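Local atomic coordinates of DNA replication and repair protein RecF (Caldanaerobacter subterraneus subsp. tengcongensis, PDB entry 5Z69), a protein that binds ATP, probably binds single-stranded DNA, and serves as an ATP-dependent switch in DNA repair by the RecFOR recombination pathway. Residues A[190-202]-A[243-255]. Sequence-based numbering, arbitrary orientation.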
ATOM      1  N   ASP A 190     -10.328 -13.966  17.059  1.00 43.05           N
ATOM      2  CA  ASP A 190      -9.793 -12.661  16.723  1.00 41.34           C
ATOM      3  C   ASP A 190      -8.564 -12.358  17.558  1.00 41.62           C
ATOM      4  O   ASP A 190      -7.533 -11.900  17.037  1.00 37.12           O
ATOM      5  CB  ASP A 190     -10.847 -11.564  16.946  1.00 55.38           C
ATOM      6  CG  ASP A 190     -11.855 -11.457  15.803  1.00 53.71           C
ATOM      7  OD1 ASP A 190     -12.759 -10.602  15.904  1.00 64.26           O
ATOM      8  OD2 ASP A 190     -11.746 -12.212  14.810  1.00 56.43           O
ATOM      9  N   GLU A 191      -8.687 -12.597  18.862  1.00 41.58           N
ATOM     10  CA  GLU A 191      -7.603 -12.357  19.801  1.00 43.22           C
ATOM     11  C   GLU A 191      -6.375 -13.157  19.392  1.00 45.14           C
ATOM     12  O   GLU A 191      -5.259 -12.645  19.397  1.00 40.48           O
ATOM     13  CB  GLU A 191      -8.031 -12.729  21.223  1.00 49.53           C
ATOM     14  CG  GLU A 191      -9.292 -12.005  21.697  1.00 68.65           C
ATOM     15  CD  GLU A 191      -9.725 -12.403  23.104  1.00 82.69           C
ATOM     16  OE1 GLU A 191      -9.950 -11.494  23.936  1.00 90.49           O
ATOM     17  OE2 GLU A 191      -9.853 -13.617  23.377  1.00 82.39           O
ATOM     18  N   LYS A 192      -6.603 -14.408  19.009  1.00 45.20           N
ATOM     19  CA  LYS A 192      -5.507 -15.316  18.669  1.00 43.55           C
ATOM     20  C   LYS A 192      -4.826 -14.864  17.380  1.00 41.44           C
ATOM     21  O   LYS A 192      -3.594 -14.836  17.297  1.00 37.24           O
ATOM     22  CB  LYS A 192      -6.009 -16.759  18.531  1.00 39.74           C
ATOM     23  CG  LYS A 192      -4.859 -17.782  18.435  1.00 42.61           C
ATOM     24  CD  LYS A 192      -5.351 -19.207  18.424  1.00 42.73           C
ATOM     25  CE  LYS A 192      -4.179 -20.183  18.268  1.00 48.76           C
ATOM     26  NZ  LYS A 192      -4.590 -21.572  18.555  1.00 50.19           N
ATOM     27  N   LEU A 193      -5.626 -14.491  16.383  1.00 43.99           N
ATOM     28  CA  LEU A 193      -5.079 -14.022  15.108  1.00 40.43           C
ATOM     29  C   LEU A 193      -4.236 -12.771  15.273  1.00 38.22           C
ATOM     30  O   LEU A 193      -3.273 -12.566  14.532  1.00 40.41           O
ATOM     31  CB  LEU A 193      -6.198 -13.738  14.098  1.00 36.57           C
ATOM     32  CG  LEU A 193      -6.873 -14.948  13.453  1.00 45.32           C
ATOM     33  CD1 LEU A 193      -8.035 -14.489  12.580  1.00 48.95           C
ATOM     34  CD2 LEU A 193      -5.885 -15.800  12.643  1.00 33.54           C
ATOM     35  N   ALA A 194      -4.609 -11.923  16.228  1.00 37.44           N
ATOM     36  CA  ALA A 194      -3.909 -10.662  16.431  1.00 43.07           C
ATOM     37  C   ALA A 194      -2.568 -10.921  17.113  1.00 43.74           C
ATOM     38  O   ALA A 194      -1.542 -10.323  16.773  1.00 33.64           O
ATOM     39  CB  ALA A 194      -4.775  -9.688  17.259  1.00 41.09           C
ATOM     40  N   GLU A 195      -2.576 -11.833  18.074  1.00 41.55           N
ATOM     41  CA  GLU A 195      -1.338 -12.212  18.733  1.00 44.30           C
ATOM     42  C   GLU A 195      -0.352 -12.827  17.749  1.00 39.92           C
ATOM     43  O   GLU A 195       0.810 -12.426  17.697  1.00 44.77           O
ATOM     44  CB  GLU A 195      -1.610 -13.181  19.870  1.00 43.97           C
ATOM     45  CG  GLU A 195      -0.343 -13.751  20.486  1.00 54.06           C
ATOM     46  CD  GLU A 195      -0.647 -14.886  21.430  1.00 62.90           C
ATOM     47  OE1 GLU A 195      -1.034 -14.607  22.583  1.00 67.12           O
ATOM     48  OE2 GLU A 195      -0.518 -16.057  21.014  1.00 72.03           O
ATOM     49  N   TYR A 196      -0.808 -13.799  16.965  1.00 45.60           N
ATOM     50  CA  TYR A 196       0.095 -14.462  16.028  1.00 39.30           C
ATOM     51  C   TYR A 196       0.428 -13.544  14.865  1.00 40.34           C
ATOM     52  O   TYR A 196       1.565 -13.519  14.399  1.00 36.99           O
ATOM     53  CB  TYR A 196      -0.506 -15.776  15.532  1.00 34.27           C
ATOM     54  CG  TYR A 196      -0.276 -16.913  16.505  1.00 42.59           C
ATOM     55  CD1 TYR A 196       0.721 -17.848  16.287  1.00 48.75           C
ATOM     56  CD2 TYR A 196      -1.040 -17.026  17.661  1.00 45.27           C
ATOM     57  CE1 TYR A 196       0.937 -18.881  17.180  1.00 47.61           C
ATOM     58  CE2 TYR A 196      -0.838 -18.044  18.554  1.00 48.25           C
ATOM     59  CZ  TYR A 196       0.153 -18.975  18.310  1.00 50.98           C
ATOM     60  OH  TYR A 196       0.354 -19.990  19.211  1.00 54.12           O
ATOM     61  N   GLY A 197      -0.554 -12.765  14.419  1.00 36.09           N
ATOM     62  CA  GLY A 197      -0.318 -11.785  13.372  1.00 36.31           C
ATOM     63  C   GLY A 197       0.743 -10.761  13.745  1.00 31.98           C
ATOM     64  O   GLY A 197       1.568 -10.363  12.920  1.00 31.81           O
ATOM     65  N   ALA A 198       0.731 -10.333  14.998  1.00 33.33           N
ATOM     66  CA  ALA A 198       1.708  -9.352  15.453  1.00 35.76           C
ATOM     67  C   ALA A 198       3.128  -9.944  15.457  1.00 38.37           C
ATOM     68  O   ALA A 198       4.095  -9.307  15.015  1.00 38.15           O
ATOM     69  CB  ALA A 198       1.331  -8.821  16.862  1.00 34.75           C
ATOM     70  N   ARG A 199       3.271 -11.156  15.965  1.00 37.67           N
ATOM     71  CA  ARG A 199       4.591 -11.798  15.923  1.00 36.54           C
ATOM     72  C   ARG A 199       5.123 -11.922  14.494  1.00 29.51           C
ATOM     73  O   ARG A 199       6.298 -11.685  14.230  1.00 37.19           O
ATOM     74  CB  ARG A 199       4.530 -13.156  16.583  1.00 40.44           C
ATOM     75  CG  ARG A 199       4.434 -13.057  18.074  1.00 51.32           C
ATOM     76  CD  ARG A 199       5.030 -14.284  18.709  1.00 52.41           C
ATOM     77  NE  ARG A 199       4.179 -15.444  18.506  1.00 51.65           N
ATOM     78  CZ  ARG A 199       3.206 -15.788  19.336  1.00 58.48           C
ATOM     79  NH1 ARG A 199       2.971 -15.047  20.409  1.00 63.49           N
ATOM     80  NH2 ARG A 199       2.470 -16.868  19.097  1.00 61.15           N
ATOM     81  N   ILE A 200       4.235 -12.248  13.569  1.00 30.56           N
ATOM     82  CA  ILE A 200       4.603 -12.429  12.172  1.00 30.77           C
ATOM     83  C   ILE A 200       5.012 -11.096  11.531  1.00 34.16           C
ATOM     84  O   ILE A 200       6.023 -11.016  10.826  1.00 36.45           O
ATOM     85  CB  ILE A 200       3.431 -13.086  11.418  1.00 28.56           C
ATOM     86  CG1 ILE A 200       3.443 -14.608  11.668  1.00 31.27           C
ATOM     87  CG2 ILE A 200       3.472 -12.785   9.920  1.00 23.38           C
ATOM     88  CD1 ILE A 200       2.077 -15.254  11.482  1.00 41.53           C
ATOM     89  N   ILE A 201       4.228 -10.051  11.781  1.00 28.58           N
ATOM     90  CA  ILE A 201       4.572  -8.726  11.269  1.00 28.10           C
ATOM     91  C   ILE A 201       5.944  -8.310  11.781  1.00 30.71           C
ATOM     92  O   ILE A 201       6.787  -7.837  11.017  1.00 30.39           O
ATOM     93  CB  ILE A 201       3.509  -7.680  11.673  1.00 38.26           C
ATOM     94  CG1 ILE A 201       2.275  -7.851  10.792  1.00 43.98           C
ATOM     95  CG2 ILE A 201       4.072  -6.252  11.567  1.00 31.65           C
ATOM     96  CD1 ILE A 201       1.010  -7.278  11.391  1.00 41.55           C
ATOM     97  N   LYS A 202       6.184  -8.531  13.070  1.00 36.18           N
ATOM     98  CA  LYS A 202       7.459  -8.147  13.668  1.00 35.15           C
ATOM     99  C   LYS A 202       8.637  -8.825  12.968  1.00 46.76           C
ATOM    100  O   LYS A 202       9.634  -8.176  12.635  1.00 36.05           O
ATOM    101  CB  LYS A 202       7.483  -8.483  15.163  1.00 42.00           C
ATOM    102  CG  LYS A 202       8.756  -8.001  15.845  1.00 52.13           C
ATOM    103  CD  LYS A 202       9.274  -8.972  16.891  1.00 58.70           C
ATOM    104  CE  LYS A 202       9.926 -10.191  16.240  1.00 61.35           C
ATOM    105  NZ  LYS A 202      10.535 -11.143  17.224  1.00 53.40           N
ATOM    106  N   GLU A 243       5.110  -4.540  19.929  1.00 51.29           N
ATOM    107  CA  GLU A 243       4.285  -5.650  19.503  1.00 45.90           C
ATOM    108  C   GLU A 243       2.905  -5.522  20.123  1.00 49.10           C
ATOM    109  O   GLU A 243       1.900  -5.955  19.553  1.00 53.02           O
ATOM    110  CB  GLU A 243       4.944  -6.973  19.899  1.00 49.75           C
ATOM    111  CG  GLU A 243       4.355  -8.190  19.219  1.00 55.34           C
ATOM    112  CD  GLU A 243       5.191  -9.442  19.463  1.00 54.76           C
ATOM    113  OE1 GLU A 243       4.618 -10.477  19.860  1.00 50.67           O
ATOM    114  OE2 GLU A 243       6.421  -9.380  19.252  1.00 67.46           O
ATOM    115  N   ASN A 244       2.873  -4.929  21.308  1.00 50.85           N
ATOM    116  CA  ASN A 244       1.624  -4.610  21.984  1.00 59.68           C
ATOM    117  C   ASN A 244       0.680  -3.778  21.111  1.00 56.29           C
ATOM    118  O   ASN A 244      -0.499  -4.111  20.941  1.00 50.68           O
ATOM    119  CB  ASN A 244       1.919  -3.851  23.271  1.00 67.14           C
ATOM    120  CG  ASN A 244       1.058  -4.304  24.408  1.00 76.88           C
ATOM    121  OD1 ASN A 244       0.610  -5.451  24.433  1.00 81.73           O
ATOM    122  ND2 ASN A 244       0.816  -3.412  25.366  1.00 80.13           N
ATOM    123  N   LEU A 245       1.226  -2.698  20.565  1.00 55.69           N
ATOM    124  CA  LEU A 245       0.468  -1.759  19.740  1.00 50.42           C
ATOM    125  C   LEU A 245      -0.105  -2.457  18.510  1.00 51.55           C
ATOM    126  O   LEU A 245      -1.283  -2.284  18.180  1.00 52.79           O
ATOM    127  CB  LEU A 245       1.364  -0.586  19.330  1.00 49.54           C
ATOM    128  CG  LEU A 245       0.770   0.620  18.598  1.00 56.33           C
ATOM    129  CD1 LEU A 245      -0.272   1.324  19.446  1.00 57.76           C
ATOM    130  CD2 LEU A 245       1.887   1.585  18.231  1.00 58.99           C
ATOM    131  N   ILE A 246       0.725  -3.263  17.848  1.00 53.74           N
ATOM    132  CA  ILE A 246       0.315  -3.968  16.636  1.00 46.03           C
ATOM    133  C   ILE A 246      -0.804  -4.951  16.930  1.00 43.83           C
ATOM    134  O   ILE A 246      -1.767  -5.067  16.174  1.00 38.35           O
ATOM    135  CB  ILE A 246       1.490  -4.711  15.994  1.00 48.56           C
ATOM    136  CG1 ILE A 246       2.550  -3.710  15.524  1.00 45.13           C
ATOM    137  CG2 ILE A 246       1.002  -5.557  14.827  1.00 42.02           C
ATOM    138  CD1 ILE A 246       3.948  -4.316  15.448  1.00 47.74           C
ATOM    139  N   ARG A 247      -0.680  -5.657  18.042  1.00 46.42           N
ATOM    140  CA  ARG A 247      -1.728  -6.565  18.473  1.00 42.93           C
ATOM    141  C   ARG A 247      -3.071  -5.845  18.594  1.00 41.62           C
ATOM    142  O   ARG A 247      -4.089  -6.308  18.086  1.00 40.60           O
ATOM    143  CB  ARG A 247      -1.346  -7.179  19.804  1.00 44.83           C
ATOM    144  CG  ARG A 247      -2.049  -8.459  20.132  1.00 57.51           C
ATOM    145  CD  ARG A 247      -1.250  -9.220  21.176  1.00 49.21           C
ATOM    146  NE  ARG A 247      -2.069 -10.228  21.837  1.00 65.83           N
ATOM    147  CZ  ARG A 247      -1.601 -11.107  22.718  1.00 73.20           C
ATOM    148  NH1 ARG A 247      -2.419 -11.994  23.271  1.00 79.56           N
ATOM    149  NH2 ARG A 247      -0.316 -11.103  23.041  1.00 72.49           N
ATOM    150  N   GLU A 248      -3.069  -4.710  19.280  1.00 45.88           N
ATOM    151  CA  GLU A 248      -4.306  -3.965  19.503  1.00 47.59           C
ATOM    152  C   GLU A 248      -4.905  -3.464  18.194  1.00 42.28           C
ATOM    153  O   GLU A 248      -6.110  -3.554  17.989  1.00 41.17           O
ATOM    154  CB  GLU A 248      -4.065  -2.791  20.454  1.00 58.89           C
ATOM    155  CG  GLU A 248      -4.844  -2.891  21.757  1.00 70.05           C
ATOM    156  CD  GLU A 248      -6.320  -3.181  21.544  1.00 72.84           C
ATOM    157  OE1 GLU A 248      -6.722  -4.360  21.664  1.00 81.67           O
ATOM    158  OE2 GLU A 248      -7.080  -2.233  21.258  1.00 70.65           O
ATOM    159  N   LYS A 249      -4.061  -2.949  17.306  1.00 39.89           N
ATOM    160  CA  LYS A 249      -4.544  -2.473  16.016  1.00 43.31           C
ATOM    161  C   LYS A 249      -5.171  -3.602  15.193  1.00 48.06           C
ATOM    162  O   LYS A 249      -6.258  -3.429  14.631  1.00 43.27           O
ATOM    163  CB  LYS A 249      -3.410  -1.792  15.239  1.00 48.51           C
ATOM    164  CG  LYS A 249      -2.927  -0.485  15.908  1.00 49.21           C
ATOM    165  CD  LYS A 249      -2.060   0.388  14.993  1.00 53.99           C
ATOM    166  CE  LYS A 249      -2.876   1.495  14.309  1.00 53.99           C
ATOM    167  NZ  LYS A 249      -2.547   1.636  12.838  1.00 43.96           N
ATOM    168  N   LEU A 250      -4.503  -4.759  15.153  1.00 45.61           N
ATOM    169  CA  LEU A 250      -4.991  -5.919  14.413  1.00 47.01           C
ATOM    170  C   LEU A 250      -6.326  -6.378  14.960  1.00 41.22           C
ATOM    171  O   LEU A 250      -7.247  -6.671  14.201  1.00 38.07           O
ATOM    172  CB  LEU A 250      -3.978  -7.088  14.470  1.00 40.82           C
ATOM    173  CG  LEU A 250      -2.667  -6.945  13.690  1.00 38.92           C
ATOM    174  CD1 LEU A 250      -1.766  -8.186  13.884  1.00 34.37           C
ATOM    175  CD2 LEU A 250      -2.931  -6.696  12.207  1.00 30.88           C
ATOM    176  N   LYS A 251      -6.414  -6.456  16.285  1.00 37.25           N
ATOM    177  CA  LYS A 251      -7.647  -6.823  16.956  1.00 39.07           C
ATOM    178  C   LYS A 251      -8.777  -5.790  16.678  1.00 43.02           C
ATOM    179  O   LYS A 251      -9.929  -6.161  16.442  1.00 41.29           O
ATOM    180  CB  LYS A 251      -7.383  -6.963  18.456  1.00 45.06           C
ATOM    181  CG  LYS A 251      -8.611  -7.246  19.308  1.00 53.01           C
ATOM    182  CD  LYS A 251      -9.041  -8.692  19.204  1.00 60.69           C
ATOM    183  CE  LYS A 251     -10.304  -8.954  20.020  1.00 69.61           C
ATOM    184  NZ  LYS A 251     -11.529  -8.428  19.353  1.00 75.81           N
ATOM    185  N   ASN A 252      -8.455  -4.501  16.694  1.00 40.74           N
ATOM    186  CA  ASN A 252      -9.474  -3.482  16.392  1.00 42.52           C
ATOM    187  C   ASN A 252      -9.985  -3.616  14.960  1.00 45.73           C
ATOM    188  O   ASN A 252     -11.184  -3.533  14.685  1.00 43.98           O
ATOM    189  CB  ASN A 252      -8.926  -2.068  16.597  1.00 48.52           C
ATOM    190  CG  ASN A 252      -8.557  -1.782  18.043  1.00 61.94           C
ATOM    191  OD1 ASN A 252      -7.762  -0.884  18.321  1.00 56.78           O
ATOM    192  ND2 ASN A 252      -9.121  -2.555  18.969  1.00 67.47           N
ATOM    193  N   ARG A 253      -9.049  -3.829  14.047  1.00 40.58           N
ATOM    194  CA  ARG A 253      -9.381  -3.992  12.653  1.00 40.32           C
ATOM    195  C   ARG A 253     -10.225  -5.235  12.397  1.00 42.49           C
ATOM    196  O   ARG A 253     -11.139  -5.174  11.589  1.00 36.80           O
ATOM    197  CB  ARG A 253      -8.097  -4.003  11.828  1.00 35.35           C
ATOM    198  CG  ARG A 253      -7.397  -2.673  11.895  1.00 40.95           C
ATOM    199  CD  ARG A 253      -6.021  -2.663  11.273  1.00 40.82           C
ATOM    200  NE  ARG A 253      -5.563  -1.284  11.161  1.00 44.66           N
ATOM    201  CZ  ARG A 253      -4.972  -0.771  10.090  1.00 51.71           C
ATOM    202  NH1 ARG A 253      -4.730  -1.539   9.035  1.00 45.20           N
ATOM    203  NH2 ARG A 253      -4.612   0.510  10.086  1.00 48.31           N
ATOM    204  N   LEU A 254      -9.935  -6.346  13.078  1.00 45.41           N
ATOM    205  CA  LEU A 254     -10.726  -7.571  12.928  1.00 46.70           C
ATOM    206  C   LEU A 254     -12.178  -7.315  13.320  1.00 42.59           C
ATOM    207  O   LEU A 254     -13.122  -7.728  12.630  1.00 41.00           O
ATOM    208  CB  LEU A 254     -10.160  -8.715  13.796  1.00 36.10           C
ATOM    209  CG  LEU A 254      -8.779  -9.263  13.468  1.00 48.73           C
ATOM    210  CD1 LEU A 254      -8.260 -10.202  14.540  1.00 44.70           C
ATOM    211  CD2 LEU A 254      -8.900  -9.986  12.157  1.00 40.18           C
ATOM    212  N   THR A 255     -12.343  -6.644  14.455  1.00 45.32           N
ATOM    213  CA  THR A 255     -13.670  -6.347  14.983  1.00 55.24           C
ATOM    214  C   THR A 255     -14.469  -5.479  14.011  1.00 45.68           C
ATOM    215  O   THR A 255     -15.639  -5.745  13.753  1.00 45.53           O
ATOM    216  CB  THR A 255     -13.584  -5.647  16.356  1.00 52.43           C
ATOM    217  OG1 THR A 255     -12.806  -6.452  17.251  1.00 52.69           O
ATOM    218  CG2 THR A 255     -14.984  -5.448  16.946  1.00 54.23           C
TER
HETATM  219  O   HOH W   1       2.282 -10.933  19.454  1.00 52.21           O
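Arg247 lies alongside Glu195, both side chains running the same way across the border between helical segments 190-202 and 243-255, whose axes come within 8.2 Å with their directions 137° apart. With CG anti to the backbone N (chi1 -159°) and the chain extended to NE, Arg247 brings its guanidinium over Glu195, whose CB sits above the centre of the flat group. The Glu195 carboxylate, turned 87° to that plane, forms a salt bridge from OE1 to Arg247 NH1 at 3.0 Å, while OE2 makes a longer one with Arg199 one helical turn on. With an alanine in place of this glutamate, CB would still cover the guanidinium face, but Arg247 NH1 is likely to be left without its charge partner, the group freer to turn, and Arg199 without its long ion pair.

Deeper in, the helices mesh by knobs-into-holes packing. Leu250 is a knob among Ala194, Gly197, Ala198 and Ile201; its CD1 approaches Ala198 N to 3.5 Å and meets Ile201 CD1 tip to tip at 3.8 Å. In return, the Ala198 methyl sits among Glu243, Ile246, Arg247 and Leu250, with Ile246 CG2 3.9 Å from its CB. Farther along, Leu254 slides past Asp190, CB beside the carboxylate carbon; that carboxylate is itself paired through OD2 with Arg169 of helix 153-177.

Small residues on helix 186-222 thus admit the larger side chains of helix 243-256 in a roughly antiparallel, obliquely crossed pair remote from the nucleotide site. Apolar interlocking holds the buried side, and a salt-bridge network of Glu195, Arg199 and Arg247 borders it.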